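Local coordinates for putative methylase (PDB 3LDU), which probably methylates guanine bases of ribosomal RNA, and binds GTP in this crystal, at residues Cys13-Met17 with Lys362-Gly366; Leu28-Ile32 with Tyr42-Gly48; Ser102-Leu108 with Val147-Asp152; Leu210-Met215 with Val282-Phe288. All blocks are in the same frame, centred on the assembly; numbering follows the deposited sequence.

Interaction 1 (Cys13-Met17 with Lys362-Gly366); sequences CFFGM and KLYNG
Phe14 and Tyr364 point toward each other across the contact, and their side chains cross at about a right angle. CD2 of the Phe14 ring lies 3.8 Å from CB of Tyr364, so the benzyl group meets the root of the tyrosine and not its ring. The far end of the same ring reaches the turn beyond the strand, with CE2 of Phe14 3.4 Å from CA of Gly366. Phe15 takes the tyrosine ring itself: the two meet edge to edge, CD2 of Phe15 being 3.7 Å from CE1 of Tyr364 and near the plane of each ring. On the inner side Met17, a selenomethionine, is bent at chi2 and chi3 (-82° and 76°), which brings its CE to 3.5 Å from CD2 of Leu363. That methyl of Leu363 also sits 3.4 Å from the carbonyl O of Gly16. The loop keeps its shape through a type II beta turn, closed by the bond from Met17 N to Phe14 O (3.0 Å), with Gly16 at positive phi facing the strand. Carbonyl O of Phe15 is buried here without a polar partner. Leu183 and Leu187 of helix 181-189 continue the apolar layer beneath Met17 and Leu363. The arrangement is an interdomain contact: the turn after the first strand of the RlmL ferredoxin-like domain rests on strand 359-365, at the edge of the methyltransferase sheet.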
loop_
_atom_site.group_PDB
_atom_site.type_symbol
_atom_site.label_atom_id
_atom_site.label_comp_id
_atom_site.label_asym_id
_atom_site.label_seq_id
_atom_site.Cartn_x
_atom_site.Cartn_y
_atom_site.Cartn_z
ATOM N N CYS A 13 -1.247 6.763 2.094
ATOM C CA CYS A 13 -0.122 5.988 1.594
ATOM C C CYS A 13 1.109 6.461 2.318
ATOM O O CYS A 13 1.102 7.523 2.931
ATOM C CB CYS A 13 0.067 6.217 0.096
ATOM S SG CYS A 13 0.385 7.968 -0.362
ATOM N N PHE A 14 2.177 5.681 2.252
ATOM C CA PHE A 14 3.413 6.139 2.868
ATOM C C PHE A 14 3.979 7.335 2.113
ATOM O O PHE A 14 3.735 7.496 0.917
ATOM C CB PHE A 14 4.403 4.988 3.036
ATOM C CG PHE A 14 4.138 4.167 4.267
ATOM C CD1 PHE A 14 3.320 3.054 4.214
ATOM C CD2 PHE A 14 4.671 4.539 5.490
ATOM C CE1 PHE A 14 3.061 2.313 5.355
ATOM C CE2 PHE A 14 4.418 3.802 6.630
ATOM C CZ PHE A 14 3.613 2.686 6.562
ATOM N N PHE A 15 4.676 8.214 2.827
ATOM C CA PHE A 15 5.283 9.379 2.197
ATOM C C PHE A 15 6.235 8.921 1.105
ATOM O O PHE A 15 7.026 8.013 1.320
ATOM C CB PHE A 15 6.014 10.232 3.229
ATOM C CG PHE A 15 5.125 10.732 4.333
ATOM C CD1 PHE A 15 3.930 11.364 4.039
ATOM C CD2 PHE A 15 5.483 10.569 5.662
ATOM C CE1 PHE A 15 3.103 11.825 5.051
ATOM C CE2 PHE A 15 4.663 11.030 6.678
ATOM C CZ PHE A 15 3.470 11.658 6.371
ATOM N N GLY A 16 6.133 9.536 -0.069
ATOM C CA GLY A 16 6.952 9.162 -1.213
ATOM C C GLY A 16 6.205 8.245 -2.174
ATOM O O GLY A 16 6.660 7.990 -3.286
HETATM N N MSE A 17 5.044 7.769 -1.742
HETATM C CA MSE A 17 4.196 6.890 -2.553
HETATM C C MSE A 17 3.059 7.613 -3.288
HETATM O O MSE A 17 2.340 6.988 -4.080
HETATM C CB MSE A 17 3.597 5.791 -1.678
HETATM C CG MSE A 17 4.626 4.927 -1.017
HETATM SE SE MSE A 17 5.233 3.579 -2.274
HETATM C CE MSE A 17 6.430 4.605 -3.470
ATOM N N LYS A 362 13.257 9.344 -1.449
ATOM C CA LYS A 362 13.008 9.118 -0.032
ATOM C C LYS A 362 11.663 8.420 0.157
ATOM O O LYS A 362 10.635 8.895 -0.329
ATOM C CB LYS A 362 13.041 10.439 0.743
ATOM C CG LYS A 362 12.707 10.279 2.219
ATOM C CD LYS A 362 12.811 11.598 2.982
ATOM C CE LYS A 362 14.223 12.164 2.940
ATOM N NZ LYS A 362 14.407 13.277 3.918
ATOM N N LEU A 363 11.686 7.292 0.862
ATOM C CA LEU A 363 10.505 6.450 1.054
ATOM C C LEU A 363 10.451 5.935 2.489
ATOM O O LEU A 363 11.330 6.240 3.292
ATOM C CB LEU A 363 10.517 5.277 0.077
ATOM C CG LEU A 363 10.455 5.613 -1.413
ATOM C CD1 LEU A 363 10.728 4.373 -2.249
ATOM C CD2 LEU A 363 9.085 6.182 -1.746
ATOM N N TYR A 364 9.425 5.151 2.813
ATOM C CA TYR A 364 9.233 4.702 4.193
ATOM C C TYR A 364 8.707 3.278 4.383
ATOM O O TYR A 364 7.655 2.919 3.852
ATOM C CB TYR A 364 8.299 5.663 4.939
ATOM C CG TYR A 364 8.968 6.923 5.422
ATOM C CD1 TYR A 364 8.341 8.154 5.298
ATOM C CD2 TYR A 364 10.229 6.884 5.998
ATOM C CE1 TYR A 364 8.950 9.310 5.740
ATOM C CE2 TYR A 364 10.846 8.033 6.441
ATOM C CZ TYR A 364 10.202 9.243 6.309
ATOM O OH TYR A 364 10.813 10.392 6.751
ATOM N N ASN A 365 9.449 2.477 5.146
ATOM C CA ASN A 365 8.868 1.338 5.854
ATOM C C ASN A 365 8.486 1.842 7.248
ATOM O O ASN A 365 8.953 1.309 8.256
ATOM C CB ASN A 365 9.862 0.175 5.990
ATOM C CG ASN A 365 9.829 -0.800 4.805
ATOM O OD1 ASN A 365 8.920 -1.642 4.674
ATOM N ND2 ASN A 365 10.854 -0.719 3.960
ATOM N N GLY A 366 7.666 2.890 7.298
ATOM C CA GLY A 366 7.240 3.481 8.556
ATOM C C GLY A 366 8.379 3.847 9.494
ATOM O O GLY A 366 9.003 4.901 9.353
#

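Interaction 2 (Leu28-Ile32 with Tyr42-Gly48); sequences LGYEI and YKTDEFG
Tyr30 lays its ring against Thr44 at the open end of a beta hairpin, strands 31-36 and 39-44 of the RlmL ferredoxin-like domain. CG2 of Thr44 stands 3.6 Å from the centroid of the Tyr30 ring and 12° off its normal, a CH-pi contact over the face. The opposite face is covered by the carbonyl O of Leu28. At the ring's far end Tyr30 OH donates to OD1 of Asp45 over 3.3 Å, on the syn side but 33° out of the carboxylate plane; ring and carboxylate stand nearly perpendicular. The strands pair antiparallel next to this ring. Lys43 N gives Glu31 O a 2.9 Å bond, whereas the return bond from Glu31 N to Lys43 O is weak at 3.4 Å, and a water that accepts from Glu31 N and donates to Lys43 O spans the widened gap. The side chains of this bridged pair run alongside each other on the same face of the sheet. Ile32 and Tyr42 form the adjacent non-hydrogen-bonded pair, and Tyr42 OH is held by Ser11. In the second shell, the Schellman motif at Gly29 ends helix 18-27 and turns the chain toward Tyr30. Asp45 precedes the type I turn that leads into helix 48-55, and its carboxylate makes a capping bond there: with CG between the backbone N and carbonyl carbon (chi1 59°), OD1 accepts from Phe47 N at 2.9 Å, and Phe47 N and Tyr30 OH approach this oxygen from opposite faces of its plane.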
loop_
_atom_site.group_PDB
_atom_site.type_symbol
_atom_site.label_atom_id
_atom_site.label_comp_id
_atom_site.label_asym_id
_atom_site.label_seq_id
_atom_site.Cartn_x
_atom_site.Cartn_y
_atom_site.Cartn_z
ATOM N N LEU A 28 -7.561 4.023 -13.020
ATOM C CA LEU A 28 -8.917 3.507 -12.766
ATOM C C LEU A 28 -9.968 4.427 -13.374
ATOM O O LEU A 28 -11.156 4.096 -13.394
ATOM C CB LEU A 28 -9.186 3.351 -11.266
ATOM C CG LEU A 28 -8.389 2.289 -10.513
ATOM C CD1 LEU A 28 -8.842 2.234 -9.054
ATOM C CD2 LEU A 28 -8.587 0.950 -11.179
ATOM N N GLY A 29 -9.531 5.587 -13.856
ATOM C CA GLY A 29 -10.430 6.530 -14.498
ATOM C C GLY A 29 -10.963 7.602 -13.575
ATOM O O GLY A 29 -11.879 8.339 -13.941
ATOM N N TYR A 30 -10.388 7.720 -12.384
ATOM C CA TYR A 30 -10.940 8.654 -11.391
ATOM C C TYR A 30 -10.212 9.983 -11.302
ATOM O O TYR A 30 -9.008 10.077 -11.560
ATOM C CB TYR A 30 -11.014 8.012 -10.006
ATOM C CG TYR A 30 -11.885 6.780 -9.969
ATOM C CD1 TYR A 30 -13.120 6.772 -10.605
ATOM C CD2 TYR A 30 -11.481 5.627 -9.295
ATOM C CE1 TYR A 30 -13.928 5.661 -10.583
ATOM C CE2 TYR A 30 -12.291 4.505 -9.264
ATOM C CZ TYR A 30 -13.513 4.532 -9.912
ATOM O OH TYR A 30 -14.344 3.437 -9.898
ATOM N N GLU A 31 -10.968 11.006 -10.916
ATOM C CA GLU A 31 -10.461 12.359 -10.788
ATOM C C GLU A 31 -9.801 12.580 -9.432
ATOM O O GLU A 31 -10.415 12.357 -8.385
ATOM C CB GLU A 31 -11.614 13.351 -10.968
ATOM C CG GLU A 31 -11.193 14.809 -10.885
ATOM C CD GLU A 31 -12.376 15.761 -10.830
ATOM O OE1 GLU A 31 -13.530 15.284 -10.734
ATOM O OE2 GLU A 31 -12.147 16.986 -10.876
ATOM N N ILE A 32 -8.554 13.031 -9.449
ATOM C CA ILE A 32 -7.861 13.402 -8.215
ATOM C C ILE A 32 -8.205 14.820 -7.766
ATOM O O ILE A 32 -7.997 15.784 -8.506
ATOM C CB ILE A 32 -6.346 13.255 -8.370
ATOM C CG1 ILE A 32 -6.009 11.777 -8.600
ATOM C CG2 ILE A 32 -5.617 13.799 -7.138
ATOM C CD1 ILE A 32 -4.571 11.503 -8.803
ATOM N N TYR A 42 -9.908 11.699 -3.911
ATOM C CA TYR A 42 -10.384 11.533 -5.282
ATOM C C TYR A 42 -11.892 11.294 -5.368
ATOM O O TYR A 42 -12.527 10.850 -4.406
ATOM C CB TYR A 42 -9.604 10.420 -6.010
ATOM C CG TYR A 42 -9.560 9.066 -5.310
ATOM C CD1 TYR A 42 -10.185 7.965 -5.865
ATOM C CD2 TYR A 42 -8.874 8.893 -4.114
ATOM C CE1 TYR A 42 -10.151 6.722 -5.242
ATOM C CE2 TYR A 42 -8.827 7.643 -3.473
ATOM C CZ TYR A 42 -9.469 6.569 -4.049
ATOM O OH TYR A 42 -9.428 5.335 -3.439
ATOM N N LYS A 43 -12.455 11.613 -6.530
ATOM C CA LYS A 43 -13.885 11.464 -6.781
ATOM C C LYS A 43 -14.088 10.255 -7.670
ATOM O O LYS A 43 -13.313 10.035 -8.600
ATOM C CB LYS A 43 -14.435 12.694 -7.508
ATOM C CG LYS A 43 -15.378 13.543 -6.681
ATOM C CD LYS A 43 -15.884 14.734 -7.484
ATOM C CE LYS A 43 -17.015 14.336 -8.414
ATOM N NZ LYS A 43 -18.234 13.962 -7.642
ATOM N N THR A 44 -15.130 9.480 -7.392
ATOM C CA THR A 44 -15.418 8.278 -8.173
ATOM C C THR A 44 -16.910 8.142 -8.421
ATOM O O THR A 44 -17.714 8.841 -7.808
ATOM C CB THR A 44 -14.964 6.992 -7.433
ATOM O OG1 THR A 44 -15.917 6.650 -6.416
ATOM C CG2 THR A 44 -13.589 7.179 -6.776
ATOM N N ASP A 45 -17.266 7.243 -9.331
ATOM C CA ASP A 45 -18.650 6.837 -9.512
ATOM C C ASP A 45 -19.014 5.794 -8.458
ATOM O O ASP A 45 -18.256 5.572 -7.503
ATOM C CB ASP A 45 -18.870 6.283 -10.924
ATOM C CG ASP A 45 -17.981 5.086 -11.235
ATOM O OD1 ASP A 45 -17.437 4.479 -10.296
ATOM O OD2 ASP A 45 -17.830 4.745 -12.426
ATOM N N GLU A 46 -20.164 5.145 -8.625
ATOM C CA GLU A 46 -20.644 4.215 -7.609
ATOM C C GLU A 46 -19.813 2.938 -7.516
ATOM O O GLU A 46 -19.961 2.167 -6.570
ATOM C CB GLU A 46 -22.132 3.870 -7.825
ATOM C CG GLU A 46 -22.393 2.982 -9.031
ATOM C CD GLU A 46 -22.810 3.759 -10.274
ATOM O OE1 GLU A 46 -22.329 4.905 -10.464
ATOM O OE2 GLU A 46 -23.625 3.217 -11.060
ATOM N N PHE A 47 -18.933 2.719 -8.495
ATOM C CA PHE A 47 -18.071 1.547 -8.486
ATOM C C PHE A 47 -16.788 1.807 -7.712
ATOM O O PHE A 47 -15.967 0.907 -7.546
ATOM C CB PHE A 47 -17.730 1.114 -9.917
ATOM C CG PHE A 47 -18.904 0.546 -10.675
ATOM C CD1 PHE A 47 -19.171 -0.813 -10.651
ATOM C CD2 PHE A 47 -19.732 1.371 -11.411
ATOM C CE1 PHE A 47 -20.241 -1.341 -11.346
ATOM C CE2 PHE A 47 -20.806 0.852 -12.109
ATOM C CZ PHE A 47 -21.061 -0.507 -12.074
ATOM N N GLY A 48 -16.638 3.032 -7.215
ATOM C CA GLY A 48 -15.363 3.500 -6.690
ATOM C C GLY A 48 -14.852 2.764 -5.467
ATOM O O GLY A 48 -13.650 2.509 -5.335
HETATM O O HOH W 1 -13.973 10.735 -11.129
#

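Interaction 3 (Ser102-Leu108 with Val147-Asp152); sequences SSIKSKL and VFIHKD
Ser102 N donates to Val147 O over 2.9 Å, and Ser102 O accepts from Ile149 N. Ile104 repeats the pattern, N to Ile149 O (2.8 Å) and O from Lys151 N. A water donates to Val147 O and is hydrogen-bonded to Ser102 OG. The axes of segments 102-104 and 147-150 lie 2° from parallel in the THUMP domain, where strand 98-104 is the outermost of the mixed sheet; Val114 of helix 111-129 packs on Val147 and Ile149. Past the strands, hydroxyls and a carboxylate take over. Ser106 OG, beside its own backbone N at chi1 -59°, accepts from Asp152 N (2.9 Å, 169° at the hydrogen) and donates to Ile104 O, coming from above that carbonyl plane; Ile104 O thus has two donors. Lys107 N meets Asp152 OD1 nearly along its C-O axis at 2.9 Å. The same OD1 accepts from a water that takes the N-H of Leu108, while OD2 forms a salt bridge with Lys72. Ser103 OG donates to Leu108 O at 2.8 Å, folding the loop back over Ile149, whose CG2 lies 3.4 Å from Ser106 OG. Lys105 and Lys151 run alongside each other in the same direction, CD of Lys105 being 3.9 Å from CE of Lys151.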
loop_
_atom_site.group_PDB
_atom_site.type_symbol
_atom_site.label_atom_id
_atom_site.label_comp_id
_atom_site.label_asym_id
_atom_site.label_seq_id
_atom_site.Cartn_x
_atom_site.Cartn_y
_atom_site.Cartn_z
ATOM N N SER A 102 -6.534 10.697 14.609
ATOM C CA SER A 102 -5.180 11.228 14.500
ATOM C C SER A 102 -5.277 12.741 14.574
ATOM O O SER A 102 -6.171 13.327 13.981
ATOM C CB SER A 102 -4.545 10.804 13.169
ATOM O OG SER A 102 -4.552 9.401 13.005
ATOM N N SER A 103 -4.367 13.374 15.307
ATOM C CA SER A 103 -4.396 14.826 15.431
ATOM C C SER A 103 -2.982 15.373 15.326
ATOM O O SER A 103 -2.108 14.964 16.081
ATOM C CB SER A 103 -5.017 15.244 16.759
ATOM O OG SER A 103 -5.013 16.654 16.867
ATOM N N ILE A 104 -2.790 16.289 14.381
ATOM C CA ILE A 104 -1.473 16.846 14.052
ATOM C C ILE A 104 -1.537 18.379 14.021
ATOM O O ILE A 104 -2.364 18.962 13.306
ATOM C CB ILE A 104 -0.998 16.316 12.681
ATOM C CG1 ILE A 104 -0.790 14.796 12.745
ATOM C CG2 ILE A 104 0.294 17.021 12.249
ATOM C CD1 ILE A 104 -0.571 14.147 11.395
ATOM N N LYS A 105 -0.683 19.040 14.804
ATOM C CA LYS A 105 -0.637 20.508 14.831
ATOM C C LYS A 105 -2.008 21.142 15.047
ATOM O O LYS A 105 -2.366 22.103 14.363
ATOM C CB LYS A 105 -0.051 21.049 13.525
ATOM C CG LYS A 105 1.372 20.593 13.238
ATOM C CD LYS A 105 1.825 21.102 11.882
ATOM C CE LYS A 105 3.321 20.858 11.663
ATOM N NZ LYS A 105 3.619 19.489 11.154
ATOM N N SER A 106 -2.762 20.599 15.995
ATOM C CA SER A 106 -4.139 21.024 16.217
ATOM C C SER A 106 -4.415 21.177 17.702
ATOM O O SER A 106 -3.870 20.434 18.528
ATOM C CB SER A 106 -5.104 19.982 15.637
ATOM O OG SER A 106 -4.893 19.799 14.249
ATOM N N LYS A 107 -5.291 22.120 18.030
ATOM C CA LYS A 107 -5.684 22.373 19.411
ATOM C C LYS A 107 -6.316 21.142 20.073
ATOM O O LYS A 107 -6.080 20.883 21.252
ATOM C CB LYS A 107 -6.627 23.575 19.466
ATOM C CG LYS A 107 -5.988 24.872 18.960
ATOM C CD LYS A 107 -7.017 25.974 18.706
ATOM C CE LYS A 107 -7.237 26.878 19.922
ATOM N NZ LYS A 107 -7.937 26.214 21.054
ATOM N N LEU A 108 -7.092 20.373 19.311
ATOM C CA LEU A 108 -7.695 19.147 19.836
ATOM C C LEU A 108 -6.729 17.968 19.696
ATOM O O LEU A 108 -6.934 17.080 18.864
ATOM C CB LEU A 108 -9.012 18.848 19.123
ATOM C CG LEU A 108 -10.032 19.996 19.128
ATOM C CD1 LEU A 108 -11.281 19.572 18.372
ATOM C CD2 LEU A 108 -10.365 20.430 20.555
ATOM N N VAL A 147 -11.243 9.623 12.309
ATOM C CA VAL A 147 -11.192 11.079 12.435
ATOM C C VAL A 147 -9.743 11.525 12.276
ATOM O O VAL A 147 -8.849 10.940 12.890
ATOM C CB VAL A 147 -11.707 11.561 13.806
ATOM C CG1 VAL A 147 -11.746 13.088 13.865
ATOM C CG2 VAL A 147 -13.089 10.994 14.090
ATOM N N PHE A 148 -9.526 12.539 11.442
ATOM C CA PHE A 148 -8.180 13.038 11.165
ATOM C C PHE A 148 -8.213 14.556 11.309
ATOM O O PHE A 148 -9.005 15.224 10.649
ATOM C CB PHE A 148 -7.773 12.648 9.739
ATOM C CG PHE A 148 -6.425 13.158 9.323
ATOM C CD1 PHE A 148 -5.272 12.475 9.684
ATOM C CD2 PHE A 148 -6.312 14.302 8.542
ATOM C CE1 PHE A 148 -4.025 12.937 9.297
ATOM C CE2 PHE A 148 -5.061 14.762 8.147
ATOM C CZ PHE A 148 -3.925 14.084 8.532
ATOM N N ILE A 149 -7.377 15.097 12.195
ATOM C CA ILE A 149 -7.324 16.542 12.402
ATOM C C ILE A 149 -5.929 17.066 12.082
ATOM O O ILE A 149 -4.932 16.568 12.603
ATOM C CB ILE A 149 -7.727 16.936 13.838
ATOM C CG1 ILE A 149 -8.990 16.164 14.271
ATOM C CG2 ILE A 149 -7.981 18.448 13.927
ATOM C CD1 ILE A 149 -9.516 16.524 15.668
ATOM N N HIS A 150 -5.868 18.054 11.195
ATOM C CA HIS A 150 -4.585 18.620 10.807
ATOM C C HIS A 150 -4.738 20.127 10.764
ATOM O O HIS A 150 -5.601 20.651 10.060
ATOM C CB HIS A 150 -4.152 18.073 9.450
ATOM C CG HIS A 150 -2.855 18.643 8.967
ATOM N ND1 HIS A 150 -1.633 18.185 9.407
ATOM C CD2 HIS A 150 -2.595 19.653 8.112
ATOM C CE1 HIS A 150 -0.671 18.877 8.823
ATOM N NE2 HIS A 150 -1.228 19.775 8.027
ATOM N N LYS A 151 -3.938 20.817 11.571
ATOM C CA LYS A 151 -4.043 22.265 11.684
ATOM C C LYS A 151 -5.496 22.702 11.885
ATOM O O LYS A 151 -5.965 23.655 11.261
ATOM C CB LYS A 151 -3.434 22.937 10.453
ATOM C CG LYS A 151 -1.925 22.696 10.347
ATOM C CD LYS A 151 -1.293 23.460 9.198
ATOM C CE LYS A 151 0.134 22.966 8.959
ATOM N NZ LYS A 151 0.799 23.677 7.823
ATOM N N ASP A 152 -6.192 21.972 12.752
ATOM C CA ASP A 152 -7.572 22.273 13.150
ATOM C C ASP A 152 -8.645 21.948 12.106
ATOM O O ASP A 152 -9.825 22.200 12.343
ATOM C CB ASP A 152 -7.704 23.729 13.606
ATOM C CG ASP A 152 -6.777 24.058 14.750
ATOM O OD1 ASP A 152 -6.581 23.187 15.619
ATOM O OD2 ASP A 152 -6.244 25.190 14.783
HETATM O O HOH W 2 -7.203 8.760 11.579
HETATM O O HOH W 3 -8.184 21.303 16.604
#

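Interaction 4 (Leu210-Met215 with Val282-Phe288); sequences LIEAAM and VDEYIEF
Helix 208-217 runs nearly antiparallel to strand 286-290 across the contact, the axes of the short segments 210-215 and 286-288 lying 165° apart in direction and 10.0 Å from each other. This is the helix-on-sheet layering of a Rossmann-like methyltransferase domain, here at the edge strand of the central sheet. Ala214 and Val282 make the tightest side-chain meeting, CB to CB at 3.6 Å. The two branches of Val282 straddle that methyl: CG1 comes to 3.7 Å from CG of Met215, a selenomethionine crossing it at about a right angle, and CG2 to 4.1 Å from CG2 of Ile211. One turn back along the helix, at Leu210, Ile286 points toward it with CG1 anti to its carbonyl carbon (chi1 -46°), which sends CD1 in among Leu210, Ile211 and Ala214, 3.6 Å from the carbonyl O of Leu210. Ile260 of the neighbouring strand and Ala280 of helix 267-280 extend this apolar core, and the side chain of Leu210 is about 7 Å from the bound GTP. At the far end Leu210 and Phe288 run alongside each other in opposite senses, bringing CD1 of Leu210 to 3.7 Å from CE1 of the Phe288 ring.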
loop_
_atom_site.group_PDB
_atom_site.type_symbol
_atom_site.label_atom_id
_atom_site.label_comp_id
_atom_site.label_asym_id
_atom_site.label_seq_id
_atom_site.Cartn_x
_atom_site.Cartn_y
_atom_site.Cartn_z
ATOM N N LEU A 210 8.996 -9.845 -5.565
ATOM C CA LEU A 210 8.706 -10.652 -6.750
ATOM C C LEU A 210 7.238 -11.053 -6.863
ATOM O O LEU A 210 6.680 -11.062 -7.954
ATOM C CB LEU A 210 9.576 -11.900 -6.783
ATOM C CG LEU A 210 11.054 -11.567 -6.929
ATOM C CD1 LEU A 210 11.903 -12.837 -6.765
ATOM C CD2 LEU A 210 11.260 -10.914 -8.271
ATOM N N ILE A 211 6.624 -11.409 -5.743
ATOM C CA ILE A 211 5.178 -11.667 -5.754
ATOM C C ILE A 211 4.404 -10.439 -6.256
ATOM O O ILE A 211 3.535 -10.554 -7.127
ATOM C CB ILE A 211 4.690 -12.164 -4.373
ATOM C CG1 ILE A 211 5.319 -13.525 -4.078
ATOM C CG2 ILE A 211 3.155 -12.262 -4.328
ATOM C CD1 ILE A 211 5.232 -13.971 -2.621
ATOM N N GLU A 212 4.726 -9.256 -5.736
ATOM C CA GLU A 212 4.070 -8.053 -6.233
ATOM C C GLU A 212 4.318 -7.817 -7.716
ATOM O O GLU A 212 3.394 -7.428 -8.451
ATOM C CB GLU A 212 4.427 -6.818 -5.405
ATOM C CG GLU A 212 3.962 -6.920 -3.976
ATOM C CD GLU A 212 2.438 -6.772 -3.845
ATOM O OE1 GLU A 212 1.849 -5.913 -4.534
ATOM O OE2 GLU A 212 1.847 -7.512 -3.048
ATOM N N ALA A 213 5.552 -8.063 -8.168
ATOM C CA ALA A 213 5.848 -7.879 -9.575
ATOM C C ALA A 213 5.092 -8.883 -10.445
ATOM O O ALA A 213 4.583 -8.518 -11.503
ATOM C CB ALA A 213 7.363 -7.951 -9.837
ATOM N N ALA A 214 5.041 -10.145 -10.016
ATOM C CA ALA A 214 4.308 -11.159 -10.766
ATOM C C ALA A 214 2.832 -10.752 -10.874
ATOM O O ALA A 214 2.235 -10.868 -11.942
ATOM C CB ALA A 214 4.430 -12.536 -10.096
HETATM N N MSE A 215 2.237 -10.282 -9.778
HETATM C CA MSE A 215 0.809 -9.912 -9.835
HETATM C C MSE A 215 0.548 -8.731 -10.772
HETATM O O MSE A 215 -0.427 -8.718 -11.521
HETATM C CB MSE A 215 0.244 -9.662 -8.438
HETATM C CG MSE A 215 0.269 -10.911 -7.568
HETATM SE SE MSE A 215 -0.371 -10.360 -5.793
HETATM C CE MSE A 215 -2.160 -9.868 -6.308
ATOM N N VAL A 282 0.773 -16.950 -7.901
ATOM C CA VAL A 282 1.735 -16.582 -8.946
ATOM C C VAL A 282 2.965 -17.491 -8.978
ATOM O O VAL A 282 3.984 -17.135 -9.564
ATOM C CB VAL A 282 2.176 -15.105 -8.847
ATOM C CG1 VAL A 282 1.006 -14.199 -9.150
ATOM C CG2 VAL A 282 2.740 -14.802 -7.462
ATOM N N ASP A 283 2.845 -18.660 -8.356
ATOM C CA ASP A 283 3.940 -19.636 -8.301
ATOM C C ASP A 283 4.496 -20.039 -9.666
ATOM O O ASP A 283 5.664 -20.419 -9.771
ATOM C CB ASP A 283 3.525 -20.889 -7.518
ATOM C CG ASP A 283 2.191 -21.446 -7.964
ATOM O OD1 ASP A 283 1.155 -20.770 -7.775
ATOM O OD2 ASP A 283 2.176 -22.571 -8.498
ATOM N N GLU A 284 3.676 -19.965 -10.710
ATOM C CA GLU A 284 4.136 -20.376 -12.034
ATOM C C GLU A 284 5.037 -19.328 -12.691
ATOM O O GLU A 284 5.663 -19.592 -13.716
ATOM C CB GLU A 284 2.951 -20.692 -12.949
ATOM C CG GLU A 284 2.162 -21.934 -12.546
ATOM C CD GLU A 284 2.924 -23.229 -12.802
ATOM O OE1 GLU A 284 3.950 -23.190 -13.515
ATOM O OE2 GLU A 284 2.494 -24.290 -12.294
ATOM N N TYR A 285 5.118 -18.143 -12.095
ATOM C CA TYR A 285 5.841 -17.037 -12.728
ATOM C C TYR A 285 7.124 -16.695 -12.004
ATOM O O TYR A 285 7.877 -15.847 -12.462
ATOM C CB TYR A 285 4.956 -15.791 -12.829
ATOM C CG TYR A 285 3.667 -16.056 -13.569
ATOM C CD1 TYR A 285 3.593 -15.903 -14.945
ATOM C CD2 TYR A 285 2.527 -16.484 -12.892
ATOM C CE1 TYR A 285 2.420 -16.166 -15.629
ATOM C CE2 TYR A 285 1.355 -16.744 -13.567
ATOM C CZ TYR A 285 1.307 -16.583 -14.933
ATOM O OH TYR A 285 0.132 -16.831 -15.606
ATOM N N ILE A 286 7.379 -17.362 -10.880
ATOM C CA ILE A 286 8.569 -17.061 -10.096
ATOM C C ILE A 286 9.340 -18.320 -9.770
ATOM O O ILE A 286 8.760 -19.347 -9.424
ATOM C CB ILE A 286 8.229 -16.383 -8.751
ATOM C CG1 ILE A 286 7.208 -15.276 -8.948
ATOM C CG2 ILE A 286 9.495 -15.822 -8.122
ATOM C CD1 ILE A 286 6.701 -14.688 -7.629
ATOM N N GLU A 287 10.659 -18.239 -9.873
ATOM C CA GLU A 287 11.504 -19.327 -9.410
ATOM C C GLU A 287 12.424 -18.797 -8.309
ATOM O O GLU A 287 13.182 -17.853 -8.529
ATOM C CB GLU A 287 12.306 -19.911 -10.573
ATOM C CG GLU A 287 13.304 -20.963 -10.151
ATOM C CD GLU A 287 14.076 -21.533 -11.330
ATOM O OE1 GLU A 287 13.434 -21.887 -12.343
ATOM O OE2 GLU A 287 15.320 -21.630 -11.233
ATOM N N PHE A 288 12.325 -19.399 -7.128
ATOM C CA PHE A 288 13.094 -18.995 -5.956
ATOM C C PHE A 288 14.132 -20.076 -5.687
ATOM O O PHE A 288 13.818 -21.265 -5.778
ATOM C CB PHE A 288 12.197 -18.925 -4.718
ATOM C CG PHE A 288 11.171 -17.814 -4.736
ATOM C CD1 PHE A 288 11.544 -16.494 -4.502
ATOM C CD2 PHE A 288 9.833 -18.102 -4.915
ATOM C CE1 PHE A 288 10.586 -15.466 -4.481
ATOM C CE2 PHE A 288 8.879 -17.091 -4.891
ATOM C CZ PHE A 288 9.262 -15.774 -4.680
#

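Interactions 2, 3 and 4 follow one another along the chain, all nested inside the long loop that interaction 1 closes. Interactions 2 and 3 belong to one mixed sheet, at its two edges, with centres about 27 Å apart; that sheet therefore runs from the RlmL ferredoxin-like domain into the THUMP domain. Interactions 1 and 4 reach the other sheet, that of the methyltransferase domain, at its two outermost strands, 359-365 and 286-290, their centres about 24 Å apart. Interactions 3 and 4 are the most distant pair, about 41 Å between centres, on opposite sides of the chain's centre. Interaction 1 alone joins segments from different domains, linking the N-terminal sheet region to the GTP-bound methyltransferase domain.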